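Local coordinates for CPXV203 protein (PDB 4HKJ), which probably binds MHC class I molecules and holds them in the endoplasmic reticulum, hiding cowpox-infected cells from cytotoxic T cells, at residues 12-17 with 151-156; 27-32 with 77-82; 44-49 with 65-70. All coordinates share one frame; numbering follows the deposited sequence.

Contact 1. Residues 12-17 with 151-156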
ATOM      1  N   GLU D  12     -15.214  -5.377 -24.459  1.00 96.18           N
ATOM      2  CA  GLU D  12     -13.853  -5.764 -24.812  1.00 96.46           C
ATOM      3  C   GLU D  12     -13.130  -4.668 -25.590  1.00 94.94           C
ATOM      4  O   GLU D  12     -11.916  -4.732 -25.783  1.00 99.92           O
ATOM      5  CB  GLU D  12     -13.853  -7.065 -25.617  1.00102.87           C
ATOM      6  CG  GLU D  12     -14.383  -8.272 -24.858  1.00111.39           C
ATOM      7  CD  GLU D  12     -14.330  -9.546 -25.678  1.00122.23           C
ATOM      8  OE1 GLU D  12     -13.731  -9.526 -26.775  1.00127.60           O
ATOM      9  OE2 GLU D  12     -14.889 -10.568 -25.228  1.00123.11           O
ATOM     10  N   GLU D  13     -13.878  -3.661 -26.033  1.00 90.03           N
ATOM     11  CA  GLU D  13     -13.311  -2.583 -26.839  1.00 86.45           C
ATOM     12  C   GLU D  13     -13.238  -1.256 -26.084  1.00 86.01           C
ATOM     13  O   GLU D  13     -12.526  -0.339 -26.495  1.00 93.02           O
ATOM     14  CB  GLU D  13     -14.102  -2.407 -28.140  1.00 86.83           C
ATOM     15  CG  GLU D  13     -14.091  -3.628 -29.052  1.00 95.71           C
ATOM     16  CD  GLU D  13     -14.693  -3.344 -30.417  1.00103.99           C
ATOM     17  OE1 GLU D  13     -14.958  -2.160 -30.718  1.00103.08           O
ATOM     18  OE2 GLU D  13     -14.901  -4.303 -31.191  1.00108.58           O
ATOM     19  N   THR D  14     -13.974  -1.154 -24.982  1.00 74.12           N
ATOM     20  CA  THR D  14     -13.974   0.062 -24.176  1.00 64.98           C
ATOM     21  C   THR D  14     -12.816   0.052 -23.187  1.00 61.20           C
ATOM     22  O   THR D  14     -12.860  -0.657 -22.183  1.00 61.29           O
ATOM     23  CB  THR D  14     -15.289   0.222 -23.391  1.00 62.95           C
ATOM     24  OG1 THR D  14     -16.404   0.137 -24.288  1.00 74.19           O
ATOM     25  CG2 THR D  14     -15.322   1.564 -22.672  1.00 50.77           C
ATOM     26  N   TRP D  15     -11.783   0.839 -23.469  1.00 57.94           N
ATOM     27  CA  TRP D  15     -10.620   0.918 -22.591  1.00 61.76           C
ATOM     28  C   TRP D  15     -10.641   2.179 -21.732  1.00 61.12           C
ATOM     29  O   TRP D  15     -10.906   3.272 -22.227  1.00 64.26           O
ATOM     30  CB  TRP D  15      -9.328   0.845 -23.407  1.00 57.68           C
ATOM     31  CG  TRP D  15      -9.003  -0.539 -23.873  1.00 60.32           C
ATOM     32  CD1 TRP D  15      -9.633  -1.242 -24.857  1.00 68.39           C
ATOM     33  CD2 TRP D  15      -7.964  -1.390 -23.374  1.00 55.50           C
ATOM     34  NE1 TRP D  15      -9.054  -2.480 -25.001  1.00 67.74           N
ATOM     35  CE2 TRP D  15      -8.026  -2.595 -24.102  1.00 57.20           C
ATOM     36  CE3 TRP D  15      -6.988  -1.250 -22.385  1.00 65.95           C
ATOM     37  CZ2 TRP D  15      -7.149  -3.652 -23.871  1.00 58.70           C
ATOM     38  CZ3 TRP D  15      -6.118  -2.302 -22.156  1.00 75.12           C
ATOM     39  CH2 TRP D  15      -6.205  -3.487 -22.896  1.00 72.27           C
ATOM     40  N   LYS D  16     -10.363   2.018 -20.443  1.00 40.30           N
ATOM     41  CA  LYS D  16     -10.368   3.144 -19.516  1.00 48.17           C
ATOM     42  C   LYS D  16      -9.018   3.327 -18.831  1.00 58.14           C
ATOM     43  O   LYS D  16      -8.348   2.353 -18.483  1.00 62.25           O
ATOM     44  CB  LYS D  16     -11.472   2.975 -18.469  1.00 50.08           C
ATOM     45  CG  LYS D  16     -12.866   2.878 -19.058  1.00 56.84           C
ATOM     46  CD  LYS D  16     -13.936   2.996 -17.986  1.00 64.37           C
ATOM     47  CE  LYS D  16     -15.326   2.997 -18.603  1.00 76.66           C
ATOM     48  NZ  LYS D  16     -16.391   3.172 -17.578  1.00 84.51           N
ATOM     49  N   LEU D  17      -8.626   4.582 -18.638  1.00 55.51           N
ATOM     50  CA  LEU D  17      -7.354   4.898 -18.002  1.00 52.54           C
ATOM     51  C   LEU D  17      -7.540   5.770 -16.766  1.00 57.27           C
ATOM     52  O   LEU D  17      -8.188   6.815 -16.821  1.00 62.19           O
ATOM     53  CB  LEU D  17      -6.420   5.600 -18.989  1.00 48.69           C
ATOM     54  CG  LEU D  17      -5.088   6.106 -18.421  1.00 47.34           C
ATOM     55  CD1 LEU D  17      -4.267   4.958 -17.853  1.00 44.05           C
ATOM     56  CD2 LEU D  17      -4.301   6.860 -19.481  1.00 48.13           C
HETATM   57  N   MSE D 151      -7.226  -0.866 -18.418  1.00 52.15           N
HETATM   58  CA  MSE D 151      -7.795  -2.107 -18.934  1.00 54.65           C
HETATM   59  C   MSE D 151      -9.214  -1.893 -19.445  1.00 55.61           C
HETATM   60  O   MSE D 151      -9.814  -0.848 -19.210  1.00 55.45           O
HETATM   61  CB  MSE D 151      -7.788  -3.186 -17.852  1.00 59.00           C
HETATM   62  CG  MSE D 151      -8.467  -2.767 -16.560  1.00 58.82           C
HETATM   63 SE   MSE D 151      -8.283  -4.094 -15.143  1.00145.38          SE
HETATM   64  CE  MSE D 151      -9.052  -3.068 -13.673  1.00 81.73           C
ATOM     65  N   ASN D 152      -9.744  -2.889 -20.148  1.00 58.81           N
ATOM     66  CA  ASN D 152     -11.100  -2.799 -20.679  1.00 58.43           C
ATOM     67  C   ASN D 152     -12.163  -3.232 -19.674  1.00 63.04           C
ATOM     68  O   ASN D 152     -11.846  -3.790 -18.623  1.00 72.01           O
ATOM     69  CB  ASN D 152     -11.233  -3.580 -21.992  1.00 64.87           C
ATOM     70  CG  ASN D 152     -10.737  -5.009 -21.877  1.00 74.03           C
ATOM     71  OD1 ASN D 152     -10.711  -5.587 -20.792  1.00 84.71           O
ATOM     72  ND2 ASN D 152     -10.342  -5.588 -23.006  1.00 69.68           N
ATOM     73  N   GLU D 153     -13.425  -2.970 -20.004  1.00 59.71           N
ATOM     74  CA  GLU D 153     -14.533  -3.244 -19.093  1.00 61.81           C
ATOM     75  C   GLU D 153     -14.742  -4.733 -18.830  1.00 67.87           C
ATOM     76  O   GLU D 153     -15.281  -5.113 -17.793  1.00 77.99           O
ATOM     77  CB  GLU D 153     -15.826  -2.615 -19.615  1.00 80.31           C
ATOM     78  CG  GLU D 153     -15.884  -1.105 -19.456  1.00 91.19           C
ATOM     79  CD  GLU D 153     -15.863  -0.676 -18.002  1.00101.50           C
ATOM     80  OE1 GLU D 153     -16.871  -0.903 -17.301  1.00105.57           O
ATOM     81  OE2 GLU D 153     -14.838  -0.117 -17.562  1.00103.35           O
ATOM     82  N   CYS D 154     -14.315  -5.569 -19.771  1.00 67.23           N
ATOM     83  CA  CYS D 154     -14.444  -7.011 -19.614  1.00 67.97           C
ATOM     84  C   CYS D 154     -13.510  -7.529 -18.526  1.00 74.22           C
ATOM     85  O   CYS D 154     -13.943  -8.200 -17.590  1.00 68.69           O
ATOM     86  CB  CYS D 154     -14.156  -7.725 -20.935  1.00 54.53           C
ATOM     87  SG  CYS D 154     -14.394  -9.515 -20.876  1.00115.69           S
ATOM     88  N   GLU D 155     -12.225  -7.210 -18.659  1.00 79.52           N
ATOM     89  CA  GLU D 155     -11.216  -7.661 -17.708  1.00 75.05           C
ATOM     90  C   GLU D 155     -11.409  -7.040 -16.327  1.00 73.27           C
ATOM     91  O   GLU D 155     -11.105  -7.665 -15.311  1.00 77.07           O
ATOM     92  CB  GLU D 155      -9.812  -7.364 -18.234  1.00 66.32           C
ATOM     93  CG  GLU D 155      -9.380  -8.261 -19.383  1.00 80.46           C
ATOM     94  CD  GLU D 155      -8.025  -7.879 -19.941  1.00 94.68           C
ATOM     95  OE1 GLU D 155      -7.532  -6.783 -19.602  1.00 98.26           O
ATOM     96  OE2 GLU D 155      -7.452  -8.674 -20.716  1.00 98.55           O
ATOM     97  N   ARG D 156     -11.911  -5.810 -16.298  1.00 68.35           N
ATOM     98  CA  ARG D 156     -12.183  -5.127 -15.037  1.00 68.05           C
ATOM     99  C   ARG D 156     -13.308  -5.835 -14.289  1.00 75.79           C
ATOM    100  O   ARG D 156     -13.274  -5.962 -13.063  1.00 82.84           O
ATOM    101  CB  ARG D 156     -12.554  -3.663 -15.285  1.00 68.11           C
ATOM    102  CG  ARG D 156     -12.773  -2.851 -14.016  1.00 83.46           C
ATOM    103  CD  ARG D 156     -13.363  -1.481 -14.319  1.00 99.15           C
ATOM    104  NE  ARG D 156     -14.662  -1.581 -14.979  1.00111.51           N
ATOM    105  CZ  ARG D 156     -15.819  -1.718 -14.339  1.00118.10           C
ATOM    106  NH1 ARG D 156     -15.845  -1.776 -13.015  1.00115.87           N
ATOM    107  NH2 ARG D 156     -16.951  -1.800 -15.025  1.00123.01           N
TER
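W15 lays its indole against the backbone of M151 and the side chain of N152. N152 CB sits 3.9 Å from the centroid of the five-membered ring of W15, 9° off its normal, a CH-pi contact over the face. The six-membered part of the indole reaches back toward M151, with W15 CZ3 3.6 Å from M151 CA. On the other face of the sheet, the extended chain of K16 runs past the carboxylate of E153; NZ makes a long salt bridge to OE2, at 3.6 Å. E153 is bent at chi2 (-64°), and the same OE2 takes R156 NE at 3.0 Å from above the carboxylate plane. The backbones form the end of an antiparallel ladder between strands 15-25 and 141-152, where K16 N donates to M151 O (3.2 Å, nearly straight) and W15 faces N152 as a non-hydrogen-bonded pair. Beyond this pair strand 141-152 turns into helix 153-158: N152 is its N-cap, OD1 accepting E155 N at 3.1 Å, while ND2 reaches E12 O weakly. E153 N, in the first turn, donates to T14 O at 3.2 Å. Farther out, C154 CB packs on E12 CG, and the SG of C154 is disulfide-bonded to C7.

Contact 2. Residues 27-32 with 77-82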
ATOM      1  N   ASP D  27       7.174  20.199   5.555  1.00 94.23           N
ATOM      2  CA  ASP D  27       7.534  21.447   6.233  1.00109.97           C
ATOM      3  C   ASP D  27       6.534  22.589   6.027  1.00105.00           C
ATOM      4  O   ASP D  27       6.838  23.744   6.326  1.00107.81           O
ATOM      5  CB  ASP D  27       8.948  21.897   5.838  1.00122.57           C
ATOM      6  CG  ASP D  27      10.009  20.888   6.230  1.00133.90           C
ATOM      7  OD1 ASP D  27       9.823  20.193   7.252  1.00141.75           O
ATOM      8  OD2 ASP D  27      11.029  20.787   5.517  1.00133.01           O
ATOM      9  N   PHE D  28       5.347  22.266   5.522  1.00 93.90           N
ATOM     10  CA  PHE D  28       4.289  23.261   5.370  1.00 93.98           C
ATOM     11  C   PHE D  28       2.915  22.607   5.272  1.00 87.05           C
ATOM     12  O   PHE D  28       2.804  21.407   5.019  1.00 69.42           O
ATOM     13  CB  PHE D  28       4.548  24.165   4.157  1.00 96.11           C
ATOM     14  CG  PHE D  28       4.043  23.608   2.853  1.00 89.14           C
ATOM     15  CD1 PHE D  28       4.766  22.647   2.164  1.00 92.37           C
ATOM     16  CD2 PHE D  28       2.853  24.063   2.307  1.00 79.29           C
ATOM     17  CE1 PHE D  28       4.303  22.141   0.961  1.00 88.50           C
ATOM     18  CE2 PHE D  28       2.387  23.560   1.106  1.00 77.23           C
ATOM     19  CZ  PHE D  28       3.113  22.599   0.433  1.00 80.02           C
ATOM     20  N   TYR D  29       1.871  23.402   5.480  1.00 83.52           N
ATOM     21  CA  TYR D  29       0.503  22.904   5.401  1.00 82.15           C
ATOM     22  C   TYR D  29      -0.132  23.243   4.056  1.00 85.75           C
ATOM     23  O   TYR D  29      -0.301  24.414   3.717  1.00 95.53           O
ATOM     24  CB  TYR D  29      -0.353  23.480   6.531  1.00 74.52           C
ATOM     25  CG  TYR D  29      -0.069  22.896   7.899  1.00 91.71           C
ATOM     26  CD1 TYR D  29       0.852  21.869   8.063  1.00 87.61           C
ATOM     27  CD2 TYR D  29      -0.732  23.365   9.025  1.00 99.83           C
ATOM     28  CE1 TYR D  29       1.112  21.333   9.311  1.00 94.08           C
ATOM     29  CE2 TYR D  29      -0.482  22.838  10.276  1.00106.08           C
ATOM     30  CZ  TYR D  29       0.440  21.822  10.415  1.00101.71           C
ATOM     31  OH  TYR D  29       0.689  21.295  11.661  1.00101.69           O
ATOM     32  N   SER D  30      -0.481  22.212   3.294  1.00 80.42           N
ATOM     33  CA  SER D  30      -1.161  22.403   2.019  1.00 74.04           C
ATOM     34  C   SER D  30      -2.633  22.724   2.250  1.00 79.90           C
ATOM     35  O   SER D  30      -3.302  22.067   3.046  1.00 87.22           O
ATOM     36  CB  SER D  30      -1.013  21.165   1.134  1.00 68.26           C
ATOM     37  OG  SER D  30      -1.419  19.994   1.818  1.00 66.94           O
ATOM     38  N   LYS D  31      -3.128  23.740   1.552  1.00 74.35           N
ATOM     39  CA  LYS D  31      -4.504  24.192   1.730  1.00 81.34           C
ATOM     40  C   LYS D  31      -5.436  23.612   0.669  1.00 89.03           C
ATOM     41  O   LYS D  31      -5.086  23.541  -0.509  1.00 95.50           O
ATOM     42  CB  LYS D  31      -4.570  25.721   1.707  1.00 80.70           C
ATOM     43  CG  LYS D  31      -5.957  26.289   1.960  1.00 95.76           C
ATOM     44  CD  LYS D  31      -5.943  27.808   1.960  1.00105.55           C
ATOM     45  CE  LYS D  31      -7.337  28.370   2.195  1.00110.09           C
ATOM     46  NZ  LYS D  31      -7.337  29.857   2.208  1.00113.25           N
ATOM     47  N   ARG D  32      -6.623  23.197   1.100  1.00 88.04           N
ATOM     48  CA  ARG D  32      -7.641  22.686   0.192  1.00 81.51           C
ATOM     49  C   ARG D  32      -8.206  23.812  -0.662  1.00 83.27           C
ATOM     50  O   ARG D  32      -8.525  24.887  -0.153  1.00 92.76           O
ATOM     51  CB  ARG D  32      -8.769  22.021   0.979  1.00 83.47           C
ATOM     52  CG  ARG D  32      -9.943  21.574   0.124  1.00 79.58           C
ATOM     53  CD  ARG D  32     -11.005  20.868   0.952  1.00 79.08           C
ATOM     54  NE  ARG D  32     -11.640  21.756   1.924  1.00 87.20           N
ATOM     55  CZ  ARG D  32     -11.335  21.794   3.218  1.00101.44           C
ATOM     56  NH1 ARG D  32     -10.399  20.992   3.706  1.00106.62           N
ATOM     57  NH2 ARG D  32     -11.967  22.635   4.025  1.00104.66           N
ATOM     58  N   PHE D  77      -7.238  16.245   1.837  1.00 62.31           N
ATOM     59  CA  PHE D  77      -7.560  15.714   3.157  1.00 59.94           C
ATOM     60  C   PHE D  77      -6.521  16.160   4.179  1.00 54.01           C
ATOM     61  O   PHE D  77      -5.320  16.131   3.909  1.00 68.53           O
ATOM     62  CB  PHE D  77      -7.630  14.188   3.118  1.00 57.87           C
ATOM     63  CG  PHE D  77      -8.793  13.655   2.332  1.00 70.49           C
ATOM     64  CD1 PHE D  77     -10.086  14.054   2.625  1.00 71.57           C
ATOM     65  CD2 PHE D  77      -8.592  12.759   1.297  1.00 77.70           C
ATOM     66  CE1 PHE D  77     -11.158  13.567   1.900  1.00 69.92           C
ATOM     67  CE2 PHE D  77      -9.658  12.268   0.569  1.00 79.43           C
ATOM     68  CZ  PHE D  77     -10.943  12.672   0.871  1.00 73.80           C
ATOM     69  N   GLY D  78      -6.989  16.570   5.351  1.00 74.52           N
ATOM     70  CA  GLY D  78      -6.102  17.024   6.404  1.00 77.52           C
ATOM     71  C   GLY D  78      -5.352  18.284   6.022  1.00 71.83           C
ATOM     72  O   GLY D  78      -5.925  19.203   5.438  1.00 65.72           O
ATOM     73  N   VAL D  79      -4.063  18.321   6.343  1.00 66.81           N
ATOM     74  CA  VAL D  79      -3.246  19.498   6.081  1.00 66.95           C
ATOM     75  C   VAL D  79      -1.989  19.172   5.274  1.00 64.21           C
ATOM     76  O   VAL D  79      -1.175  20.054   5.003  1.00 65.63           O
ATOM     77  CB  VAL D  79      -2.827  20.193   7.390  1.00 75.09           C
ATOM     78  CG1 VAL D  79      -4.041  20.765   8.103  1.00 78.20           C
ATOM     79  CG2 VAL D  79      -2.083  19.221   8.293  1.00 74.80           C
ATOM     80  N   THR D  80      -1.833  17.909   4.889  1.00 63.94           N
ATOM     81  CA  THR D  80      -0.635  17.480   4.168  1.00 72.41           C
ATOM     82  C   THR D  80      -0.936  16.751   2.857  1.00 69.92           C
ATOM     83  O   THR D  80      -0.193  16.880   1.883  1.00 70.67           O
ATOM     84  CB  THR D  80       0.261  16.577   5.043  1.00 74.64           C
ATOM     85  OG1 THR D  80      -0.517  15.495   5.572  1.00 69.89           O
ATOM     86  CG2 THR D  80       0.865  17.371   6.189  1.00 79.00           C
ATOM     87  N   HIS D  81      -2.024  15.989   2.834  1.00 72.73           N
ATOM     88  CA  HIS D  81      -2.331  15.141   1.685  1.00 67.01           C
ATOM     89  C   HIS D  81      -3.058  15.876   0.559  1.00 65.85           C
ATOM     90  O   HIS D  81      -4.035  16.589   0.793  1.00 67.36           O
ATOM     91  CB  HIS D  81      -3.149  13.923   2.125  1.00 61.86           C
ATOM     92  CG  HIS D  81      -2.490  13.106   3.191  1.00 65.35           C
ATOM     93  ND1 HIS D  81      -1.465  12.224   2.928  1.00 66.03           N
ATOM     94  CD2 HIS D  81      -2.716  13.033   4.525  1.00 66.39           C
ATOM     95  CE1 HIS D  81      -1.085  11.644   4.052  1.00 71.55           C
ATOM     96  NE2 HIS D  81      -1.828  12.118   5.036  1.00 70.55           N
ATOM     97  N   SER D  82      -2.571  15.686  -0.665  1.00 59.34           N
ATOM     98  CA  SER D  82      -3.212  16.231  -1.856  1.00 54.63           C
ATOM     99  C   SER D  82      -3.249  15.168  -2.951  1.00 55.51           C
ATOM    100  O   SER D  82      -2.208  14.655  -3.361  1.00 60.95           O
ATOM    101  CB  SER D  82      -2.471  17.472  -2.349  1.00 59.81           C
ATOM    102  OG  SER D  82      -2.442  18.476  -1.352  1.00 76.38           O
TER
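V79, S30 and Y29 carry this contact, in which the loop 27-32 that follows strand 15-25 lies against the turn of a beta-hairpin formed by strands 71-77 and 81-88. V79 buries the largest area of the three. Its side chain runs side by side with that of Y29, both pointing the same way, and V79 CG2 stands over the centre of the Y29 ring, 4.0 Å from the centroid and 12° off the normal, as a CH-pi contact. Nearer the backbone, V79 CB meets Y29 CG at 3.9 Å. The carbonyl oxygen of V79 is the polar focus. S30 N donates to it at 2.8 Å, tilted from the carbonyl plane, and Y29 CA adds a CA-H...O contact to the same atom. Around this core, S30 also touches A25 of strand 15-25 and H76 of strand 71-77, while the hairpin turn faces another protein chain of the assembly: V79 N and T80 OG1 each hydrogen-bond to an acidic side chain of that chain. Both segments reach this interface, since R32 of the loop forms a salt bridge to an acidic side chain of the other protein. With chi1 at 53°, S30 places OG between its own N and carbonyl carbon, where OG makes a second, weak hydrogen bond to V79 O at 3.2 Å.

Contact 3. Residues 44-49 with 65-70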
ATOM      1  N   GLY D  44       2.587  20.301 -25.866  1.00121.04           N
ATOM      2  CA  GLY D  44       1.509  19.329 -25.844  1.00118.44           C
ATOM      3  C   GLY D  44       1.334  18.654 -24.497  1.00116.70           C
ATOM      4  O   GLY D  44       2.262  18.033 -23.978  1.00124.47           O
ATOM      5  N   GLY D  45       0.139  18.778 -23.929  1.00105.22           N
ATOM      6  CA  GLY D  45      -0.159  18.178 -22.640  1.00 94.29           C
ATOM      7  C   GLY D  45      -1.175  18.975 -21.845  1.00 85.01           C
ATOM      8  O   GLY D  45      -2.109  19.545 -22.409  1.00 87.90           O
ATOM      9  N   LEU D  46      -0.993  19.012 -20.529  1.00 78.62           N
ATOM     10  CA  LEU D  46      -1.898  19.748 -19.653  1.00 77.24           C
ATOM     11  C   LEU D  46      -1.192  20.289 -18.412  1.00 76.12           C
ATOM     12  O   LEU D  46      -0.228  19.698 -17.926  1.00 71.77           O
ATOM     13  CB  LEU D  46      -3.101  18.880 -19.258  1.00 68.87           C
ATOM     14  CG  LEU D  46      -2.873  17.510 -18.611  1.00 73.40           C
ATOM     15  CD1 LEU D  46      -2.662  17.613 -17.102  1.00 66.42           C
ATOM     16  CD2 LEU D  46      -4.031  16.572 -18.923  1.00 74.56           C
ATOM     17  N   ILE D  47      -1.682  21.418 -17.909  1.00 75.71           N
ATOM     18  CA  ILE D  47      -1.165  22.008 -16.681  1.00 69.45           C
ATOM     19  C   ILE D  47      -2.307  22.192 -15.689  1.00 64.24           C
ATOM     20  O   ILE D  47      -3.350  22.744 -16.035  1.00 65.30           O
ATOM     21  CB  ILE D  47      -0.512  23.378 -16.938  1.00 55.77           C
ATOM     22  CG1 ILE D  47       0.507  23.286 -18.076  1.00 76.65           C
ATOM     23  CG2 ILE D  47       0.146  23.902 -15.672  1.00 72.17           C
ATOM     24  CD1 ILE D  47       1.208  24.592 -18.368  1.00 76.52           C
ATOM     25  N   THR D  48      -2.112  21.731 -14.457  1.00 64.77           N
ATOM     26  CA  THR D  48      -3.155  21.846 -13.442  1.00 69.41           C
ATOM     27  C   THR D  48      -2.692  22.560 -12.175  1.00 75.45           C
ATOM     28  O   THR D  48      -1.662  22.220 -11.597  1.00 70.54           O
ATOM     29  CB  THR D  48      -3.759  20.466 -13.081  1.00 69.53           C
ATOM     30  OG1 THR D  48      -4.699  20.621 -12.010  1.00 75.75           O
ATOM     31  CG2 THR D  48      -2.673  19.490 -12.663  1.00 67.33           C
ATOM     32  N   GLU D  49      -3.460  23.560 -11.756  1.00 83.89           N
ATOM     33  CA  GLU D  49      -3.171  24.289 -10.527  1.00 83.18           C
ATOM     34  C   GLU D  49      -4.173  23.913  -9.441  1.00 79.91           C
ATOM     35  O   GLU D  49      -5.376  23.860  -9.692  1.00 69.80           O
ATOM     36  CB  GLU D  49      -3.218  25.801 -10.765  1.00 93.02           C
ATOM     37  CG  GLU D  49      -2.263  26.310 -11.834  1.00108.95           C
ATOM     38  CD  GLU D  49      -2.873  26.292 -13.224  1.00113.76           C
ATOM     39  OE1 GLU D  49      -4.006  25.789 -13.373  1.00109.34           O
ATOM     40  OE2 GLU D  49      -2.218  26.786 -14.166  1.00114.85           O
ATOM     41  N   ASN D  65      -0.959  14.906 -31.686  1.00100.01           N
ATOM     42  CA  ASN D  65      -1.752  13.705 -31.459  1.00 98.43           C
ATOM     43  C   ASN D  65      -2.677  13.890 -30.261  1.00 94.60           C
ATOM     44  O   ASN D  65      -2.388  14.694 -29.373  1.00 94.07           O
ATOM     45  CB  ASN D  65      -0.836  12.497 -31.234  1.00101.08           C
ATOM     46  CG  ASN D  65      -0.073  12.099 -32.484  1.00107.77           C
ATOM     47  OD1 ASN D  65      -0.503  12.377 -33.603  1.00121.83           O
ATOM     48  ND2 ASN D  65       1.064  11.439 -32.297  1.00 99.57           N
ATOM     49  N   PRO D  66      -3.802  13.156 -30.234  1.00 91.95           N
ATOM     50  CA  PRO D  66      -4.712  13.225 -29.085  1.00 85.43           C
ATOM     51  C   PRO D  66      -4.030  12.785 -27.793  1.00 73.34           C
ATOM     52  O   PRO D  66      -3.474  11.688 -27.735  1.00 73.74           O
ATOM     53  CB  PRO D  66      -5.830  12.242 -29.462  1.00 86.57           C
ATOM     54  CG  PRO D  66      -5.247  11.371 -30.531  1.00 90.79           C
ATOM     55  CD  PRO D  66      -4.308  12.254 -31.283  1.00 93.73           C
ATOM     56  N   PHE D  67      -4.068  13.641 -26.776  1.00 60.45           N
ATOM     57  CA  PHE D  67      -3.443  13.336 -25.493  1.00 56.29           C
ATOM     58  C   PHE D  67      -4.194  12.199 -24.808  1.00 56.17           C
ATOM     59  O   PHE D  67      -5.421  12.129 -24.869  1.00 65.06           O
ATOM     60  CB  PHE D  67      -3.413  14.586 -24.607  1.00 57.25           C
ATOM     61  CG  PHE D  67      -2.435  14.504 -23.470  1.00 62.17           C
ATOM     62  CD1 PHE D  67      -1.071  14.586 -23.703  1.00 68.06           C
ATOM     63  CD2 PHE D  67      -2.878  14.362 -22.166  1.00 64.28           C
ATOM     64  CE1 PHE D  67      -0.168  14.514 -22.659  1.00 66.66           C
ATOM     65  CE2 PHE D  67      -1.979  14.291 -21.118  1.00 69.25           C
ATOM     66  CZ  PHE D  67      -0.623  14.366 -21.364  1.00 66.42           C
ATOM     67  N   ILE D  68      -3.453  11.305 -24.160  1.00 46.83           N
ATOM     68  CA  ILE D  68      -4.041  10.092 -23.598  1.00 48.19           C
ATOM     69  C   ILE D  68      -4.883  10.366 -22.349  1.00 55.77           C
ATOM     70  O   ILE D  68      -5.660   9.514 -21.916  1.00 60.06           O
ATOM     71  CB  ILE D  68      -2.960   9.024 -23.297  1.00 44.73           C
ATOM     72  CG1 ILE D  68      -3.562   7.617 -23.341  1.00 47.87           C
ATOM     73  CG2 ILE D  68      -2.289   9.294 -21.962  1.00 42.15           C
ATOM     74  CD1 ILE D  68      -2.541   6.507 -23.226  1.00 50.93           C
ATOM     75  N   ILE D  69      -4.732  11.557 -21.779  1.00 58.96           N
ATOM     76  CA  ILE D  69      -5.522  11.954 -20.616  1.00 53.73           C
ATOM     77  C   ILE D  69      -6.609  12.950 -21.011  1.00 64.01           C
ATOM     78  O   ILE D  69      -6.346  13.914 -21.731  1.00 71.28           O
ATOM     79  CB  ILE D  69      -4.633  12.561 -19.512  1.00 53.80           C
ATOM     80  CG1 ILE D  69      -3.573  11.550 -19.073  1.00 53.35           C
ATOM     81  CG2 ILE D  69      -5.476  12.995 -18.323  1.00 61.33           C
ATOM     82  CD1 ILE D  69      -2.660  12.057 -17.978  1.00 52.25           C
ATOM     83  N   ALA D  70      -7.831  12.712 -20.541  1.00 65.50           N
ATOM     84  CA  ALA D  70      -8.971  13.549 -20.910  1.00 55.88           C
ATOM     85  C   ALA D  70      -9.529  14.365 -19.743  1.00 60.92           C
ATOM     86  O   ALA D  70      -9.912  15.522 -19.918  1.00 66.54           O
ATOM     87  CB  ALA D  70     -10.069  12.699 -21.537  1.00 45.23           C
TER
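F67 swings its ring over G45 and against L46, the first point at which the loop 65-70 meets strand 45-50. Its CG is anti to the backbone N (chi1 -162°), carried out from the loop toward the strand. G45 CA lies over one face of the ring, 4.0 Å from the centroid and 24° off the normal, a CH-pi contact displaced toward the rim; the nearest ring atom is F67 CE1, 3.7 Å from G45 CA. The backbone of G45, with a strongly positive phi (149°), lies in a region open essentially to glycine alone, and its bare CA is what presents itself to the ring. L46 CD2 approaches the ring obliquely, 3.8 Å from F67 CE2, the two side chains crossing at about a right angle. After I68, whose carbonyl is hydrogen-bonded by the side chain of N88, the chain brings I69 back toward the strand. I69 CG2 touches L46 CD2 at 3.9 Å, so that one leucine methyl is shared between the aromatic ring and the isoleucine branch. L46 and I69 both also rest on F86 of strand 81-88, and L46 and F67 on V57 of strand 53-59. The cluster thus fills space between the two sheets of a beta-sandwich, consistent with the fold of the poxvirus T4 and chemokine-binding protein clan. No hydrogen bond joins the two segments; their cohesion across this interface rests on dispersion and CH-pi contacts among apolar groups, with directional bonds supplied by neighbouring strands.

Overall arrangement
The three contacts are nested along the chain: contact 3 closes a short loop inside that of contact 2, itself inside the long loop closed by contact 1. Contacts 1 and 2 both reach the antiparallel sheet in which strands 15-25 and 81-88 are neighbours, yet lie on opposite sides of the chain's centre, their centres 34 Å apart. Contact 3, between the two sheets, touches contact 1 through L17 and I68; its nearest atoms are about 9 Å from those of contact 2. Six residues of contact 2 come within reach of the other protein chain, one of contact 1 and none of contact 3: the end at contact 2 meets the partner, while contact 1 joins strands 15-25 and 141-152 at the far end.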